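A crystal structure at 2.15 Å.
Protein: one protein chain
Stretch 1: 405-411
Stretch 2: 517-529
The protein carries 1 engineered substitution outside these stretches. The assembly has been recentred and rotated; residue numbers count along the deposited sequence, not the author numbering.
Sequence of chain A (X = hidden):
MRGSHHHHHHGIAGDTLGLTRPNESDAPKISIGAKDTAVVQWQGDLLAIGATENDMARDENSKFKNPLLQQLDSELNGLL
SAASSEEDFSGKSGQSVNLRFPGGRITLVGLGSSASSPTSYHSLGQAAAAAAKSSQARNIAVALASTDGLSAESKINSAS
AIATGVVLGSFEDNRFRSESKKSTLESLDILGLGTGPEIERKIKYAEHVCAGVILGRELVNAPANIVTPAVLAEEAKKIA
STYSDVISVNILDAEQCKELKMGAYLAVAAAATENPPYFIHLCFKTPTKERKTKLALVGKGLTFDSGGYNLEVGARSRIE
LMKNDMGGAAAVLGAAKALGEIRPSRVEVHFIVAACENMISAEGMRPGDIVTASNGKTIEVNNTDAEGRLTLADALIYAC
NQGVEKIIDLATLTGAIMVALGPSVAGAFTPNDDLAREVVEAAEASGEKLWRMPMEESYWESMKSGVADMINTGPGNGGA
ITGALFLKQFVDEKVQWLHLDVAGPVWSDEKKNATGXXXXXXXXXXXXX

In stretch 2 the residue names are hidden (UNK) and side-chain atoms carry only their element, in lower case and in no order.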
# COMPACT_ATOMS: atom_id res chain seq x y z
N GLU A 405 46.55 -4.61 7.13
CA GLU A 405 46.60 -5.69 6.16
C GLU A 405 45.19 -6.30 5.91
O GLU A 405 44.89 -6.77 4.82
CB GLU A 405 47.57 -6.72 6.73
CG GLU A 405 47.70 -8.04 5.99
CD GLU A 405 48.68 -9.01 6.65
OE1 GLU A 405 49.42 -8.59 7.57
OE2 GLU A 405 48.77 -10.16 6.18
N LYS A 406 44.34 -6.34 6.92
CA LYS A 406 43.03 -6.98 6.82
C LYS A 406 42.00 -6.12 7.57
O LYS A 406 42.27 -5.66 8.68
CB LYS A 406 43.06 -8.39 7.40
CG LYS A 406 44.12 -9.32 6.80
CD LYS A 406 44.12 -10.69 7.48
CE LYS A 406 45.27 -11.56 6.99
NZ LYS A 406 45.22 -12.87 7.70
N ILE A 407 40.81 -6.01 6.99
CA ILE A 407 39.67 -5.33 7.60
C ILE A 407 38.47 -6.28 7.63
O ILE A 407 38.08 -6.84 6.61
CB ILE A 407 39.26 -4.09 6.78
CG1 ILE A 407 40.45 -3.13 6.65
CG2 ILE A 407 38.10 -3.38 7.45
CD1 ILE A 407 40.18 -1.99 5.69
N ILE A 408 37.77 -6.28 8.76
CA ILE A 408 36.39 -6.73 8.80
C ILE A 408 35.49 -5.59 9.23
O ILE A 408 35.74 -4.98 10.27
CB ILE A 408 36.20 -7.91 9.77
CG1 ILE A 408 37.04 -9.11 9.34
CG2 ILE A 408 34.71 -8.31 9.84
CD1 ILE A 408 36.94 -10.30 10.26
N ASP A 409 34.41 -5.35 8.48
CA ASP A 409 33.37 -4.43 8.94
C ASP A 409 32.11 -5.20 9.29
O ASP A 409 31.83 -6.23 8.69
CB ASP A 409 33.06 -3.30 7.96
CG ASP A 409 32.15 -3.74 6.83
OD1 ASP A 409 30.91 -3.87 7.08
OD2 ASP A 409 32.67 -3.88 5.69
N LEU A 410 31.43 -4.74 10.33
CA LEU A 410 30.12 -5.26 10.70
C LEU A 410 29.12 -4.13 10.66
O LEU A 410 29.33 -3.06 11.23
CB LEU A 410 30.15 -5.84 12.12
CG LEU A 410 30.80 -7.23 12.22
CD1 LEU A 410 32.30 -7.05 12.20
CD2 LEU A 410 30.39 -7.92 13.51
N ALA A 411 28.01 -4.40 9.99
CA ALA A 411 26.97 -3.40 9.81
C ALA A 411 25.61 -4.07 9.62
O ALA A 411 25.48 -5.11 8.94
CB ALA A 411 27.28 -2.54 8.60
N UNK A 517 25.91 -10.28 19.21
CA UNK A 517 26.44 -11.02 18.08
C UNK A 517 27.66 -10.35 17.50
O UNK A 517 27.65 -9.17 17.18
c UNK A 517 27.04 -11.98 13.68
c UNK A 517 25.87 -11.95 15.79
c UNK A 517 26.79 -13.34 13.56
c UNK A 517 26.03 -13.98 14.51
c UNK A 517 25.63 -13.30 15.64
c UNK A 517 25.37 -11.20 17.00
c UNK A 517 26.49 -11.28 14.74
o UNK A 517 27.20 -14.04 12.44
N UNK A 518 28.66 -11.17 17.19
CA UNK A 518 29.84 -10.74 16.47
C UNK A 518 31.08 -10.76 17.36
O UNK A 518 32.19 -10.93 16.86
N UNK A 519 30.91 -10.41 18.64
CA UNK A 519 32.06 -10.21 19.52
C UNK A 519 32.90 -11.47 19.52
O UNK A 519 34.10 -11.42 19.30
c UNK A 519 32.83 -9.82 21.87
c UNK A 519 31.64 -9.84 20.95
c UNK A 519 30.97 -8.47 20.97
N UNK A 520 32.28 -12.60 19.81
CA UNK A 520 33.06 -13.83 19.97
C UNK A 520 33.79 -14.20 18.70
O UNK A 520 34.92 -14.69 18.74
o UNK A 520 31.11 -15.21 19.59
c UNK A 520 32.20 -14.99 20.49
N UNK A 521 33.12 -14.06 17.56
CA UNK A 521 33.75 -14.38 16.29
C UNK A 521 34.94 -13.45 15.99
O UNK A 521 36.02 -13.91 15.56
c UNK A 521 32.73 -14.35 15.13
o UNK A 521 31.70 -15.32 15.37
c UNK A 521 33.37 -14.65 13.80
N UNK A 522 34.77 -12.16 16.23
CA UNK A 522 35.86 -11.24 16.00
C UNK A 522 37.08 -11.54 16.88
O UNK A 522 38.23 -11.44 16.44
c UNK A 522 34.35 -9.27 15.22
c UNK A 522 33.97 -7.85 15.57
c UNK A 522 34.76 -9.41 13.77
c UNK A 522 35.41 -9.79 16.21
N UNK A 523 36.82 -11.84 18.14
CA UNK A 523 37.90 -12.19 19.05
C UNK A 523 38.63 -13.42 18.53
O UNK A 523 39.88 -13.44 18.51
c UNK A 523 38.49 -13.06 21.35
c UNK A 523 36.96 -11.09 21.09
c UNK A 523 37.40 -12.42 20.49
N UNK A 524 37.88 -14.46 18.17
CA UNK A 524 38.52 -15.67 17.63
C UNK A 524 39.33 -15.32 16.40
O UNK A 524 40.41 -15.86 16.20
c UNK A 524 37.51 -16.76 17.28
o UNK A 524 37.68 -18.61 20.45
c UNK A 524 36.93 -17.47 18.50
c UNK A 524 37.95 -18.32 19.26
o UNK A 524 38.94 -18.79 18.65
N UNK A 525 38.79 -14.47 15.53
CA UNK A 525 39.50 -14.14 14.31
C UNK A 525 40.82 -13.43 14.61
O UNK A 525 41.85 -13.69 13.99
n UNK A 525 40.18 -12.78 10.09
c UNK A 525 39.65 -13.57 11.08
c UNK A 525 40.83 -10.38 9.95
c UNK A 525 40.26 -9.14 11.95
c UNK A 525 39.75 -10.27 12.57
c UNK A 525 39.83 -11.50 11.89
c UNK A 525 39.32 -12.80 12.16
c UNK A 525 40.76 -9.19 10.64
c UNK A 525 38.63 -13.26 13.41
c UNK A 525 40.36 -11.52 10.59
N UNK A 526 40.79 -12.44 15.50
CA UNK A 526 42.02 -11.74 15.90
C UNK A 526 43.06 -12.70 16.45
O UNK A 526 44.23 -12.63 16.08
c UNK A 526 40.95 -9.51 16.26
c UNK A 526 42.99 -10.08 17.56
c UNK A 526 41.72 -10.63 16.94
N UNK A 527 42.61 -13.60 17.33
CA UNK A 527 43.49 -14.56 17.98
C UNK A 527 44.10 -15.58 17.03
O UNK A 527 45.21 -16.05 17.26
c UNK A 527 42.49 -14.46 20.30
c UNK A 527 41.90 -15.35 21.39
c UNK A 527 42.74 -15.31 19.05
c UNK A 527 43.76 -13.81 20.79
N UNK A 528 43.40 -15.89 15.94
CA UNK A 528 43.89 -16.89 15.01
C UNK A 528 44.78 -16.23 13.97
O UNK A 528 45.31 -16.89 13.10
n UNK A 528 40.07 -19.65 16.23
n UNK A 528 40.61 -21.81 15.59
c UNK A 528 40.62 -18.99 15.04
c UNK A 528 40.18 -20.95 16.51
c UNK A 528 42.72 -17.62 14.35
n UNK A 528 39.82 -21.41 17.71
c UNK A 528 42.11 -18.67 15.27
N UNK A 529 44.86 -14.91 13.99
CA UNK A 529 45.87 -14.23 13.19
C UNK A 529 47.20 -14.13 13.93
O UNK A 529 47.91 -13.12 13.86
OXT UNK A 529 47.50 -15.01 14.74
c UNK A 529 45.41 -12.81 12.88
o UNK A 529 45.29 -12.60 10.51
n UNK A 529 43.36 -12.81 11.62
c UNK A 529 44.68 -12.74 11.56

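Position 517 carries one carbon and then a six-carbon ring bearing an oxygen, which makes it Y517; its CA-to-CB bond points sideways, and although the ring end comes nearer, it makes no contact with the strand. Position 518 has no side-chain atoms. Its CA lies 4.1 Å from L410 CD2, an ideal CB would sit 2.9 Å from that same CD2, and the phi/psi of 111/-36 would jam a CB against the preceding carbonyl. This is G518, at the N-cap position of the helix.

Position 519 has three carbons, one carrying the other two, and points away from the strand: V519. One carbon and one oxygen at 520 give S520. At 521 a carbon bears one oxygen and one carbon, the pattern of a threonine, T521; neither it nor S520 reaches the strand.

Position 522 has four carbons forked at the second and points toward the strand, which identifies L522. Its CD2 packs 3.8 Å from L410 CD1 and 4.1 Å from I408 CG2, so one methyl touches both strand residues. Position 523 repeats the three-carbon branch, V523, out of reach. Three carbons ending in two oxygens at 524 could be a glutamate only, E524, also turned clear of the strand.

At 525 one carbon leads into fused five- and six-membered rings holding eight carbons and one nitrogen, the indole of W525. I408 CD1 lies 3.5 Å from the centroid of its six-membered ring, 11° off the normal, a CH-pi contact over the face. K406 CB approaches the ring edge instead, 3.9 Å from W525 CZ2.

Position 526, a carbon carrying two more, is V526, and 527, four carbons forked at the second, is L527; neither touches the strand. At 528 three carbons, a nitrogen and a carbon with two further nitrogens spell R528, whose NE forms a salt bridge with E524 OE1 at 2.8 Å, one helical turn back. Position 529 has two carbons, the second bearing one oxygen and one nitrogen, and ends in a carboxylate: N529. Its OD1 accepts a hydrogen bond from K406 NZ at 2.8 Å, while its ND2 donates to W525 O at 2.9 Å.

The helix runs antiparallel to the strand, and the alternating K406, I408 and L410 all point toward it. L410 meets the glycine and leucine, I408 bridges leucine and indole, and the extended lysine passes the indole edge to reach the terminal asparagine, so an apolar contact finishes in a polar one.

Stretch 2, residues 517-529: YGVSTLVEWVLRN
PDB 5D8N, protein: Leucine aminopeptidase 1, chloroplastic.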